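Local coordinates for PHD-type domain-containing protein (Chaetomium thermophilum, PDB 6VHF) that forms the Cfp1 part of the H3K4 methyltransferase complex COMPASS, this chain holding its RbBP5-interacting domain with a single non-canonical zinc finger, at residues Y7-A12 with Q168-G173; L31-L36 with D64-A69; I38-A43 with G58-L63; E42-I45 with G51-K54. One frame throughout, in Å; residues are numbered along the deposited sequence.

Contact 1: residues Y7-A12 with Q168-G173; sequences YAELTA and QRVRDG
Apolar packing carries this contact, and it is made chiefly by Leu-10 and Val-170, the residues whose backbones come nearest, with their CA atoms 7.7 Å apart. The two side chains slide past one another in opposite directions. The isobutyl end of Leu-10 is applied to one branch of the valine: Leu-10 CD2 lies 3.9 Å from Val-170 CG1, and Leu-10 CG and CD1 are only slightly farther from the same methyl. Val-170 has CG1 anti to its backbone N (chi1 165°), which turns this methyl to the leucine and leaves CG2 for the other neighbour. There Glu-9 OE2 stands 3.8 Å from Val-170 CG2, a van der Waals touch at the margin made by an extended glutamate chain. On the far flank the aliphatic part of Arg-171 contributes a looser approach, CG to Leu-10 CD2 at 4.4 Å.

Polar bonding stays within each helix. Arg-171 NH2 donates to Gln-168 OE1 at 3.0 Å, which draws the guanidinium back along its own helix, while Tyr-7 O receives both Thr-11 N and Thr-11 OG1 from opposite faces of its carbonyl plane. Leu-2, from the N-terminal segment, also packs on Leu-10.

The local axes approach to 10.4 Å, with 160° between their directions. This is an antiparallel packing of two long helices, 4-46 and 141-177, loosely closed at this end, and it lies where the two ends of the modelled chain come near each other, far from the zinc site.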
loop_
_atom_site.group_PDB
_atom_site.type_symbol
_atom_site.label_atom_id
_atom_site.label_comp_id
_atom_site.label_asym_id
_atom_site.label_seq_id
_atom_site.Cartn_x
_atom_site.Cartn_y
_atom_site.Cartn_z
ATOM N N TYR A 7 -6.411 -27.510 12.212
ATOM C CA TYR A 7 -5.638 -27.517 10.970
ATOM C C TYR A 7 -6.200 -26.507 9.982
ATOM O O TYR A 7 -5.443 -25.774 9.322
ATOM C CB TYR A 7 -5.634 -28.903 10.322
ATOM C CG TYR A 7 -4.736 -29.938 10.968
ATOM C CD1 TYR A 7 -3.363 -29.777 10.981
ATOM C CD2 TYR A 7 -5.271 -31.099 11.540
ATOM C CE1 TYR A 7 -2.535 -30.722 11.561
ATOM C CE2 TYR A 7 -4.447 -32.061 12.130
ATOM C CZ TYR A 7 -3.077 -31.863 12.133
ATOM O OH TYR A 7 -2.234 -32.788 12.710
ATOM N N ALA A 8 -7.527 -26.463 9.862
ATOM C CA ALA A 8 -8.140 -25.542 8.918
ATOM C C ALA A 8 -7.843 -24.091 9.296
ATOM O O ALA A 8 -7.599 -23.254 8.420
ATOM C CB ALA A 8 -9.648 -25.802 8.848
ATOM N N GLU A 9 -7.835 -23.777 10.595
ATOM C CA GLU A 9 -7.569 -22.405 11.025
ATOM C C GLU A 9 -6.109 -22.024 10.812
ATOM O O GLU A 9 -5.811 -20.934 10.312
ATOM C CB GLU A 9 -7.943 -22.236 12.495
ATOM C CG GLU A 9 -9.402 -22.510 12.805
ATOM C CD GLU A 9 -9.702 -22.383 14.286
ATOM O OE1 GLU A 9 -10.737 -22.918 14.731
ATOM O OE2 GLU A 9 -8.891 -21.746 14.988
ATOM N N LEU A 10 -5.187 -22.884 11.249
ATOM C CA LEU A 10 -3.771 -22.610 11.064
ATOM C C LEU A 10 -3.449 -22.412 9.595
ATOM O O LEU A 10 -2.691 -21.502 9.233
ATOM C CB LEU A 10 -2.930 -23.749 11.644
ATOM C CG LEU A 10 -3.133 -23.923 13.151
ATOM C CD1 LEU A 10 -2.676 -25.293 13.680
ATOM C CD2 LEU A 10 -2.462 -22.782 13.904
ATOM N N THR A 11 -4.035 -23.244 8.733
ATOM C CA THR A 11 -3.752 -23.171 7.305
ATOM C C THR A 11 -4.264 -21.863 6.721
ATOM O O THR A 11 -3.556 -21.195 5.951
ATOM C CB THR A 11 -4.385 -24.365 6.581
ATOM O OG1 THR A 11 -3.973 -25.590 7.212
ATOM C CG2 THR A 11 -4.009 -24.364 5.074
ATOM N N ALA A 12 -5.494 -21.480 7.080
ATOM C CA ALA A 12 -6.049 -20.227 6.588
ATOM C C ALA A 12 -5.288 -19.036 7.145
ATOM O O ALA A 12 -5.117 -18.034 6.451
ATOM C CB ALA A 12 -7.526 -20.116 6.956
ATOM N N GLN A 168 0.154 -19.265 17.391
ATOM C CA GLN A 168 0.770 -19.796 18.600
ATOM C C GLN A 168 -0.275 -20.137 19.657
ATOM O O GLN A 168 -0.104 -21.112 20.401
ATOM C CB GLN A 168 1.810 -18.824 19.154
ATOM C CG GLN A 168 2.264 -19.121 20.586
ATOM C CD GLN A 168 3.030 -20.441 20.748
ATOM O OE1 GLN A 168 3.126 -21.252 19.824
ATOM N NE2 GLN A 168 3.566 -20.659 21.946
ATOM N N ARG A 169 -1.380 -19.383 19.713
ATOM C CA ARG A 169 -2.420 -19.679 20.694
ATOM C C ARG A 169 -3.140 -20.981 20.366
ATOM O O ARG A 169 -3.398 -21.792 21.265
ATOM C CB ARG A 169 -3.410 -18.521 20.789
ATOM C CG ARG A 169 -3.166 -17.605 21.993
ATOM C CD ARG A 169 -3.741 -16.232 21.756
ATOM N NE ARG A 169 -5.000 -16.318 21.023
ATOM C CZ ARG A 169 -5.410 -15.411 20.141
ATOM N NH1 ARG A 169 -4.647 -14.358 19.874
ATOM N NH2 ARG A 169 -6.570 -15.569 19.511
ATOM N N VAL A 170 -3.476 -21.207 19.094
ATOM C CA VAL A 170 -4.116 -22.464 18.719
ATOM C C VAL A 170 -3.206 -23.649 19.047
ATOM O O VAL A 170 -3.625 -24.612 19.708
ATOM C CB VAL A 170 -4.518 -22.444 17.238
ATOM C CG1 VAL A 170 -4.832 -23.848 16.754
ATOM C CG2 VAL A 170 -5.718 -21.519 17.034
ATOM N N ARG A 171 -1.943 -23.586 18.616
ATOM C CA ARG A 171 -1.007 -24.660 18.942
ATOM C C ARG A 171 -0.853 -24.832 20.452
ATOM O O ARG A 171 -0.703 -25.962 20.937
ATOM C CB ARG A 171 0.355 -24.409 18.301
ATOM C CG ARG A 171 0.385 -24.488 16.782
ATOM C CD ARG A 171 1.817 -24.421 16.318
ATOM N NE ARG A 171 2.510 -23.271 16.905
ATOM C CZ ARG A 171 2.710 -22.111 16.274
ATOM N NH1 ARG A 171 2.255 -21.949 15.035
ATOM N NH2 ARG A 171 3.353 -21.110 16.882
ATOM N N ASP A 172 -0.878 -23.726 21.210
ATOM C CA ASP A 172 -0.877 -23.825 22.671
ATOM C C ASP A 172 -2.110 -24.568 23.184
ATOM O O ASP A 172 -2.011 -25.373 24.118
ATOM C CB ASP A 172 -0.807 -22.437 23.309
ATOM C CG ASP A 172 0.582 -21.821 23.245
ATOM O OD1 ASP A 172 1.569 -22.573 23.061
ATOM O OD2 ASP A 172 0.682 -20.578 23.388
ATOM N N GLY A 173 -3.283 -24.301 22.602
ATOM C CA GLY A 173 -4.490 -24.984 23.044
ATOM C C GLY A 173 -4.440 -26.479 22.792
ATOM O O GLY A 173 -4.848 -27.278 23.641
#

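Contact 2: residues L31-L36 with D64-A69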
loop_
_atom_site.group_PDB
_atom_site.type_symbol
_atom_site.label_atom_id
_atom_site.label_comp_id
_atom_site.label_asym_id
_atom_site.label_seq_id
_atom_site.Cartn_x
_atom_site.Cartn_y
_atom_site.Cartn_z
ATOM N N LEU A 31 5.271 2.969 -3.250
ATOM C CA LEU A 31 6.240 3.972 -2.836
ATOM C C LEU A 31 7.210 4.296 -3.968
ATOM O O LEU A 31 7.570 5.459 -4.159
ATOM C CB LEU A 31 6.983 3.536 -1.581
ATOM C CG LEU A 31 6.067 3.514 -0.348
ATOM C CD1 LEU A 31 6.695 2.778 0.844
ATOM C CD2 LEU A 31 5.649 4.922 0.039
ATOM N N GLN A 32 7.612 3.301 -4.757
ATOM C CA GLN A 32 8.470 3.618 -5.899
ATOM C C GLN A 32 7.726 4.457 -6.924
ATOM O O GLN A 32 8.282 5.425 -7.468
ATOM C CB GLN A 32 8.992 2.351 -6.562
ATOM C CG GLN A 32 9.777 1.420 -5.658
ATOM C CD GLN A 32 10.433 0.317 -6.459
ATOM O OE1 GLN A 32 9.853 -0.744 -6.661
ATOM N NE2 GLN A 32 11.636 0.576 -6.949
ATOM N N LEU A 33 6.476 4.094 -7.212
ATOM C CA LEU A 33 5.666 4.880 -8.138
ATOM C C LEU A 33 5.577 6.333 -7.687
ATOM O O LEU A 33 5.757 7.259 -8.485
ATOM C CB LEU A 33 4.274 4.263 -8.246
ATOM C CG LEU A 33 3.245 4.996 -9.097
ATOM C CD1 LEU A 33 3.699 5.037 -10.554
ATOM C CD2 LEU A 33 1.864 4.331 -8.961
ATOM N N ILE A 34 5.309 6.551 -6.398
ATOM C CA ILE A 34 5.258 7.907 -5.865
ATOM C C ILE A 34 6.606 8.597 -6.040
ATOM O O ILE A 34 6.679 9.763 -6.448
ATOM C CB ILE A 34 4.830 7.882 -4.392
ATOM C CG1 ILE A 34 3.427 7.290 -4.245
ATOM C CG2 ILE A 34 4.856 9.278 -3.812
ATOM C CD1 ILE A 34 3.076 6.983 -2.783
ATOM N N GLU A 35 7.697 7.892 -5.727
ATOM C CA GLU A 35 9.017 8.452 -5.985
ATOM C C GLU A 35 9.205 8.776 -7.467
ATOM O O GLU A 35 9.739 9.833 -7.810
ATOM C CB GLU A 35 10.104 7.487 -5.511
ATOM C CG GLU A 35 11.258 8.164 -4.796
ATOM C CD GLU A 35 12.257 7.170 -4.189
ATOM O OE1 GLU A 35 13.411 7.112 -4.689
ATOM O OE2 GLU A 35 11.886 6.450 -3.219
ATOM N N LEU A 36 8.799 7.872 -8.365
ATOM C CA LEU A 36 8.957 8.163 -9.788
ATOM C C LEU A 36 8.169 9.412 -10.183
ATOM O O LEU A 36 8.646 10.232 -10.981
ATOM C CB LEU A 36 8.545 6.957 -10.631
ATOM C CG LEU A 36 8.288 7.193 -12.125
ATOM C CD1 LEU A 36 9.542 7.682 -12.832
ATOM C CD2 LEU A 36 7.766 5.944 -12.797
ATOM N N ASP A 64 -3.367 7.035 -9.261
ATOM C CA ASP A 64 -4.688 6.581 -8.858
ATOM C C ASP A 64 -4.664 5.120 -8.430
ATOM O O ASP A 64 -5.482 4.714 -7.597
ATOM C CB ASP A 64 -5.679 6.798 -9.992
ATOM C CG ASP A 64 -5.856 8.258 -10.321
ATOM O OD1 ASP A 64 -5.312 9.109 -9.581
ATOM O OD2 ASP A 64 -6.524 8.555 -11.327
ATOM N N THR A 65 -3.735 4.329 -8.984
ATOM C CA THR A 65 -3.489 2.975 -8.492
ATOM C C THR A 65 -3.284 2.960 -6.984
ATOM O O THR A 65 -3.755 2.051 -6.294
ATOM C CB THR A 65 -2.266 2.388 -9.192
ATOM O OG1 THR A 65 -2.395 2.592 -10.599
ATOM C CG2 THR A 65 -2.157 0.905 -8.930
ATOM N N VAL A 66 -2.584 3.968 -6.453
ATOM C CA VAL A 66 -2.349 4.029 -5.015
ATOM C C VAL A 66 -3.668 4.069 -4.265
ATOM O O VAL A 66 -3.799 3.466 -3.192
ATOM C CB VAL A 66 -1.457 5.238 -4.672
ATOM C CG1 VAL A 66 -1.377 5.438 -3.173
ATOM C CG2 VAL A 66 -0.089 5.054 -5.260
ATOM N N GLY A 67 -4.677 4.742 -4.829
ATOM C CA GLY A 67 -5.973 4.817 -4.166
ATOM C C GLY A 67 -6.630 3.458 -3.984
ATOM O O GLY A 67 -7.142 3.143 -2.906
ATOM N N ALA A 68 -6.631 2.637 -5.039
ATOM C CA ALA A 68 -7.240 1.312 -4.943
ATOM C C ALA A 68 -6.364 0.327 -4.180
ATOM O O ALA A 68 -6.893 -0.563 -3.506
ATOM C CB ALA A 68 -7.539 0.756 -6.336
ATOM N N ALA A 69 -5.031 0.453 -4.283
ATOM C CA ALA A 69 -4.159 -0.359 -3.438
ATOM C C ALA A 69 -4.437 -0.087 -1.964
ATOM O O ALA A 69 -4.487 -1.017 -1.149
ATOM C CB ALA A 69 -2.694 -0.093 -3.781
#
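The backbones of helix segments 31-36 and 64-69 are closest at Ile-34 and Val-66, whose CA atoms stay 8.6 Å apart, a spacing bridged by side chains alone. Val-66 does the bridging from its side, and it does so with one methyl. With CG1 anti to the backbone N (chi1 171°), CG2 is the branch presented to helix 4-46, where it meets two successive residues. Leu-33 reaches it with a terminal methyl, CD2 lying 4.2 Å from Val-66 CG2, and Ile-34 offers the middle of its longer branch, CG1 lying 4.3 Å from that same Val-66 CG2. Leu-33 points toward helix 64-77; Ile-34 starts out along the flank of its helix and bends its outer carbons inward.

Here the short helix 64-77 lies against helix 4-46, while helix 141-177 supplies the third wall of a three-helix arrangement: Leu-145 and Thr-146 pack on Ile-34, and Val-149 touches Val-66. Met-30, an earlier residue of helix 4-46, also reaches Val-66, and Leu-63, just ahead of the short helix, fills in against both Leu-33 and Ile-34. The touching groups are all hydrocarbon, and Ile-34 and Val-66 are buried. The contact between the two segments is thus one of methyl and methylene groups, with Val-66 CG2 set against both Leu-33 and Ile-34.

Contact 3: residues I38-A43 with G58-L63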
loop_
_atom_site.group_PDB
_atom_site.type_symbol
_atom_site.label_atom_id
_atom_site.label_comp_id
_atom_site.label_asym_id
_atom_site.label_seq_id
_atom_site.Cartn_x
_atom_site.Cartn_y
_atom_site.Cartn_z
ATOM N N ILE A 38 7.340 12.010 -8.187
ATOM C CA ILE A 38 8.076 13.154 -7.665
ATOM C C ILE A 38 9.258 13.504 -8.571
ATOM O O ILE A 38 9.444 14.668 -8.927
ATOM C CB ILE A 38 8.511 12.883 -6.216
ATOM C CG1 ILE A 38 7.310 13.008 -5.290
ATOM C CG2 ILE A 38 9.571 13.873 -5.774
ATOM C CD1 ILE A 38 7.448 12.224 -3.970
ATOM N N ALA A 39 10.048 12.499 -8.987
ATOM C CA ALA A 39 11.253 12.751 -9.785
ATOM C C ALA A 39 10.913 13.301 -11.166
ATOM O O ALA A 39 11.647 14.136 -11.704
ATOM C CB ALA A 39 12.076 11.472 -9.947
ATOM N N ARG A 40 9.845 12.789 -11.781
ATOM C CA ARG A 40 9.422 13.281 -13.085
ATOM C C ARG A 40 8.897 14.701 -12.984
ATOM O O ARG A 40 9.046 15.489 -13.925
ATOM C CB ARG A 40 8.351 12.362 -13.678
ATOM C CG ARG A 40 8.867 11.025 -14.159
ATOM C CD ARG A 40 7.730 10.209 -14.794
ATOM N NE ARG A 40 6.992 11.000 -15.771
ATOM C CZ ARG A 40 7.369 11.141 -17.041
ATOM N NH1 ARG A 40 8.459 10.512 -17.482
ATOM N NH2 ARG A 40 6.646 11.894 -17.869
ATOM N N ARG A 41 8.307 15.042 -11.839
ATOM C CA ARG A 41 7.870 16.405 -11.584
ATOM C C ARG A 41 9.065 17.335 -11.452
ATOM O O ARG A 41 9.096 18.409 -12.056
ATOM C CB ARG A 41 7.005 16.440 -10.319
ATOM C CG ARG A 41 6.500 17.839 -9.986
ATOM C CD ARG A 41 5.901 17.959 -8.584
ATOM N NE ARG A 41 5.511 19.344 -8.352
ATOM C CZ ARG A 41 6.243 20.245 -7.705
ATOM N NH1 ARG A 41 7.408 19.904 -7.162
ATOM N NH2 ARG A 41 5.801 21.497 -7.589
ATOM N N GLU A 42 10.078 16.923 -10.689
ATOM C CA GLU A 42 11.278 17.742 -10.567
ATOM C C GLU A 42 11.978 17.895 -11.914
ATOM O O GLU A 42 12.490 18.974 -12.225
ATOM C CB GLU A 42 12.217 17.142 -9.515
ATOM C CG GLU A 42 13.597 17.797 -9.454
ATOM C CD GLU A 42 14.645 16.966 -8.690
ATOM O OE1 GLU A 42 15.837 17.383 -8.670
ATOM O OE2 GLU A 42 14.280 15.897 -8.139
ATOM N N ALA A 43 11.981 16.847 -12.753
ATOM C CA ALA A 43 12.635 16.999 -14.052
ATOM C C ALA A 43 11.899 18.011 -14.939
ATOM O O ALA A 43 12.538 18.831 -15.615
ATOM C CB ALA A 43 12.750 15.660 -14.776
ATOM N N GLY A 58 1.898 18.367 -10.716
ATOM C CA GLY A 58 2.793 17.284 -11.057
ATOM C C GLY A 58 2.255 15.889 -10.789
ATOM O O GLY A 58 2.939 14.909 -11.111
ATOM N N TYR A 59 1.055 15.780 -10.224
ATOM C CA TYR A 59 0.421 14.494 -9.971
ATOM C C TYR A 59 0.354 13.661 -11.245
ATOM O O TYR A 59 -0.124 14.126 -12.283
ATOM C CB TYR A 59 -0.982 14.731 -9.403
ATOM C CG TYR A 59 -1.726 13.503 -8.956
ATOM C CD1 TYR A 59 -2.582 12.840 -9.821
ATOM C CD2 TYR A 59 -1.605 13.026 -7.662
ATOM C CE1 TYR A 59 -3.281 11.737 -9.422
ATOM C CE2 TYR A 59 -2.308 11.914 -7.247
ATOM C CZ TYR A 59 -3.146 11.269 -8.135
ATOM O OH TYR A 59 -3.858 10.144 -7.745
ATOM N N ASP A 60 0.850 12.432 -11.158
ATOM C CA ASP A 60 0.806 11.475 -12.252
ATOM C C ASP A 60 -0.489 10.662 -12.194
ATOM O O ASP A 60 -0.919 10.231 -11.118
ATOM C CB ASP A 60 2.014 10.542 -12.168
ATOM C CG ASP A 60 2.283 9.810 -13.454
ATOM O OD1 ASP A 60 1.403 9.037 -13.900
ATOM O OD2 ASP A 60 3.394 9.991 -14.012
ATOM N N THR A 61 -1.086 10.431 -13.371
ATOM C CA THR A 61 -2.355 9.714 -13.451
ATOM C C THR A 61 -2.243 8.308 -12.883
ATOM O O THR A 61 -3.226 7.768 -12.362
ATOM C CB THR A 61 -2.822 9.627 -14.903
ATOM O OG1 THR A 61 -2.735 10.914 -15.515
ATOM C CG2 THR A 61 -4.261 9.138 -14.977
ATOM N N ARG A 62 -1.066 7.693 -12.998
ATOM C CA ARG A 62 -0.883 6.347 -12.476
ATOM C C ARG A 62 -1.009 6.303 -10.963
ATOM O O ARG A 62 -1.246 5.228 -10.411
ATOM C CB ARG A 62 0.476 5.802 -12.905
ATOM C CG ARG A 62 0.613 5.591 -14.409
ATOM C CD ARG A 62 2.058 5.326 -14.773
ATOM N NE ARG A 62 2.900 6.501 -14.559
ATOM C CZ ARG A 62 4.168 6.571 -14.953
ATOM N NH1 ARG A 62 4.717 5.529 -15.560
ATOM N NH2 ARG A 62 4.885 7.675 -14.742
ATOM N N LEU A 63 -0.862 7.445 -10.281
ATOM C CA LEU A 63 -0.983 7.470 -8.829
ATOM C C LEU A 63 -2.392 7.136 -8.353
ATOM O O LEU A 63 -2.593 6.962 -7.147
ATOM C CB LEU A 63 -0.555 8.834 -8.276
ATOM C CG LEU A 63 0.934 9.176 -8.468
ATOM C CD1 LEU A 63 1.233 10.633 -8.144
ATOM C CD2 LEU A 63 1.836 8.267 -7.648
HETATM O O HOH W 1 4.816 12.095 -14.513
#
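Arg-40 and Arg-62 cross at about a right angle, their guanidinium planes 85° apart, with Asp-60 beside the crossing. The flat group of Arg-62 turns its edge to the Arg-40 chain, Arg-62 NH2 lying 3.8 Å from Arg-40 CD. That guanidinium is held in place by Asp-60, which it grips side-on through a salt bridge from Arg-62 NH2 to Asp-60 OD2 (2.8 Å), with Arg-62 NE to Asp-60 OD1 (3.0 Å), both oxygens being met from above the carboxylate plane. The anti lone pair of OD1 is used by the backbone N of Arg-62, closing an Asx turn.

Arg-40 makes no direct bond to the carboxylate. A water in the plane of its guanidinium joins the two instead, accepting from Arg-40 NE at 2.7 Å and donating to Asp-60 OD2 at 2.6 Å. Arg-40 NH2 hydrogen-bonds to Pro-124 O.

Arg-41 runs alongside Gly-58, its CG anti to the backbone N and 3.9 Å from Gly-58 CA, and its NH2 continues to Ile-56 O. Gly-58 follows the zinc ligand Cys-57 and is backbone-bonded to another ligand, Cys-130, while Tyr-59 stacks on the ligand His-138.

Arg-62 binds Asp-60 directly and Arg-40 shares it through water, so the carboxylate probably balances both charges. The chemistry implies a charged contact, bridged by one water, between helix 4-46 and the loop that runs from Cys-57 to helix 64-77.

Contact 4: residues E42-I45 with G51-K54; sequences EAAI and GITK
A single water links Ala-44 and Ile-52 across the contact, hydrogen-bonded to Ala-44 O at 2.7 Å and to Ile-52 O at 2.8 Å. It thereby ties a carbonyl near the C-terminal end of helix 4-46 to the returning chain. Ile-52 is the centre of an inverse gamma turn, with a weak bond from Thr-53 N to Gly-51 O.

Beside the water, aliphatic side chains pack against each other and against backbone carbonyls. Ile-52 CG2 lies 3.6 Å from Ala-44 O and also faces the methyl of Ala-44, Ala-44 CB to Ile-52 CG2 being 4.2 Å. With CG2 anti to its backbone N and CG1 anti to the carbonyl carbon (chi1 -67°), Ile-45 divides its branches between two partners. The longer one passes the Thr-53 carbonyl, CG1 being 3.5 Å from Thr-53 O, and ends with CD1 near Lys-54 CA. The shorter one, CG2, rests 3.7 Å from Lys-54 CD. Lys-54 is bent at chi2 and chi3, and this fold brings its methylenes obliquely over the isoleucine.

Thr-53 has its side chain turned from the helix, with OG1 bonded to Asp-55 N. In this arrangement the chain leaving helix 4-46 folds back over its last turn on the way to the zinc ligand Cys-57. Thr-126 and Met-129, from the segment ahead of helix 141-177, pack on Ala-44, and helix 64-77 begins only after Cys-57 and the loop that follows it.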
loop_
_atom_site.group_PDB
_atom_site.type_symbol
_atom_site.label_atom_id
_atom_site.label_comp_id
_atom_site.label_asym_id
_atom_site.label_seq_id
_atom_site.Cartn_x
_atom_site.Cartn_y
_atom_site.Cartn_z
ATOM N N GLU A 42 10.078 16.923 -10.689
ATOM C CA GLU A 42 11.278 17.742 -10.567
ATOM C C GLU A 42 11.978 17.895 -11.914
ATOM O O GLU A 42 12.490 18.974 -12.225
ATOM C CB GLU A 42 12.217 17.142 -9.515
ATOM C CG GLU A 42 13.597 17.797 -9.454
ATOM C CD GLU A 42 14.645 16.966 -8.690
ATOM O OE1 GLU A 42 15.837 17.383 -8.670
ATOM O OE2 GLU A 42 14.280 15.897 -8.139
ATOM N N ALA A 43 11.981 16.847 -12.753
ATOM C CA ALA A 43 12.635 16.999 -14.052
ATOM C C ALA A 43 11.899 18.011 -14.939
ATOM O O ALA A 43 12.538 18.831 -15.615
ATOM C CB ALA A 43 12.750 15.660 -14.776
ATOM N N ALA A 44 10.560 17.952 -14.967
ATOM C CA ALA A 44 9.793 18.886 -15.795
ATOM C C ALA A 44 10.021 20.332 -15.360
ATOM O O ALA A 44 10.138 21.232 -16.201
ATOM C CB ALA A 44 8.304 18.524 -15.739
ATOM N N ILE A 45 10.122 20.572 -14.053
ATOM C CA ILE A 45 10.386 21.927 -13.585
ATOM C C ILE A 45 11.818 22.345 -13.923
ATOM O O ILE A 45 12.064 23.488 -14.337
ATOM C CB ILE A 45 10.082 22.038 -12.083
ATOM C CG1 ILE A 45 8.583 21.869 -11.856
ATOM C CG2 ILE A 45 10.497 23.395 -11.540
ATOM C CD1 ILE A 45 8.203 21.762 -10.407
ATOM N N GLY A 51 5.742 27.958 -18.840
ATOM C CA GLY A 51 4.580 27.755 -18.003
ATOM C C GLY A 51 4.728 26.695 -16.935
ATOM O O GLY A 51 3.944 26.687 -15.979
ATOM N N ILE A 52 5.699 25.793 -17.054
ATOM C CA ILE A 52 5.861 24.719 -16.070
ATOM C C ILE A 52 6.778 25.267 -14.995
ATOM O O ILE A 52 8.008 25.188 -15.074
ATOM C CB ILE A 52 6.359 23.432 -16.715
ATOM C CG1 ILE A 52 5.222 22.879 -17.562
ATOM C CG2 ILE A 52 6.756 22.390 -15.667
ATOM C CD1 ILE A 52 5.662 21.904 -18.584
ATOM N N THR A 53 6.162 25.890 -13.989
ATOM C CA THR A 53 6.813 26.548 -12.873
ATOM C C THR A 53 6.813 25.618 -11.654
ATOM O O THR A 53 6.312 24.488 -11.702
ATOM C CB THR A 53 6.102 27.877 -12.575
ATOM O OG1 THR A 53 4.976 27.639 -11.724
ATOM C CG2 THR A 53 5.573 28.478 -13.839
ATOM N N LYS A 54 7.351 26.109 -10.537
ATOM C CA LYS A 54 7.396 25.385 -9.271
ATOM C C LYS A 54 6.026 25.254 -8.616
ATOM O O LYS A 54 5.870 24.432 -7.713
ATOM C CB LYS A 54 8.372 26.062 -8.291
ATOM C CG LYS A 54 9.871 26.123 -8.713
ATOM C CD LYS A 54 10.142 26.778 -10.092
ATOM C CE LYS A 54 9.545 28.188 -10.221
ATOM N NZ LYS A 54 9.764 28.692 -11.598
HETATM O O HOH W 2 9.865 23.883 -16.741
#

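Overall arrangement
All four contacts draw on helix 4-46, contact 1 near its start, contact 2 farther along, and contacts 3 and 4 overlapping toward its end. Contact 1 joins it to helix 141-177 at the surface, about 45 Å from contact 3 between centres. Contact 2 is the buried one, purely hydrocarbon, where helix 64-77 joins in. Contact 3 adjoins it, with centres about 11 Å apart, but is only partly buried, and its chemistry turns to charge and water beside the zinc finger. Contact 4, a surface contact that shares Glu-42 and Ala-43 with contact 3, mixes aliphatic packing with a water-bridged carbonyl pair. The helix-helix contacts are mainly apolar, whereas both helix-loop contacts include a bridging water.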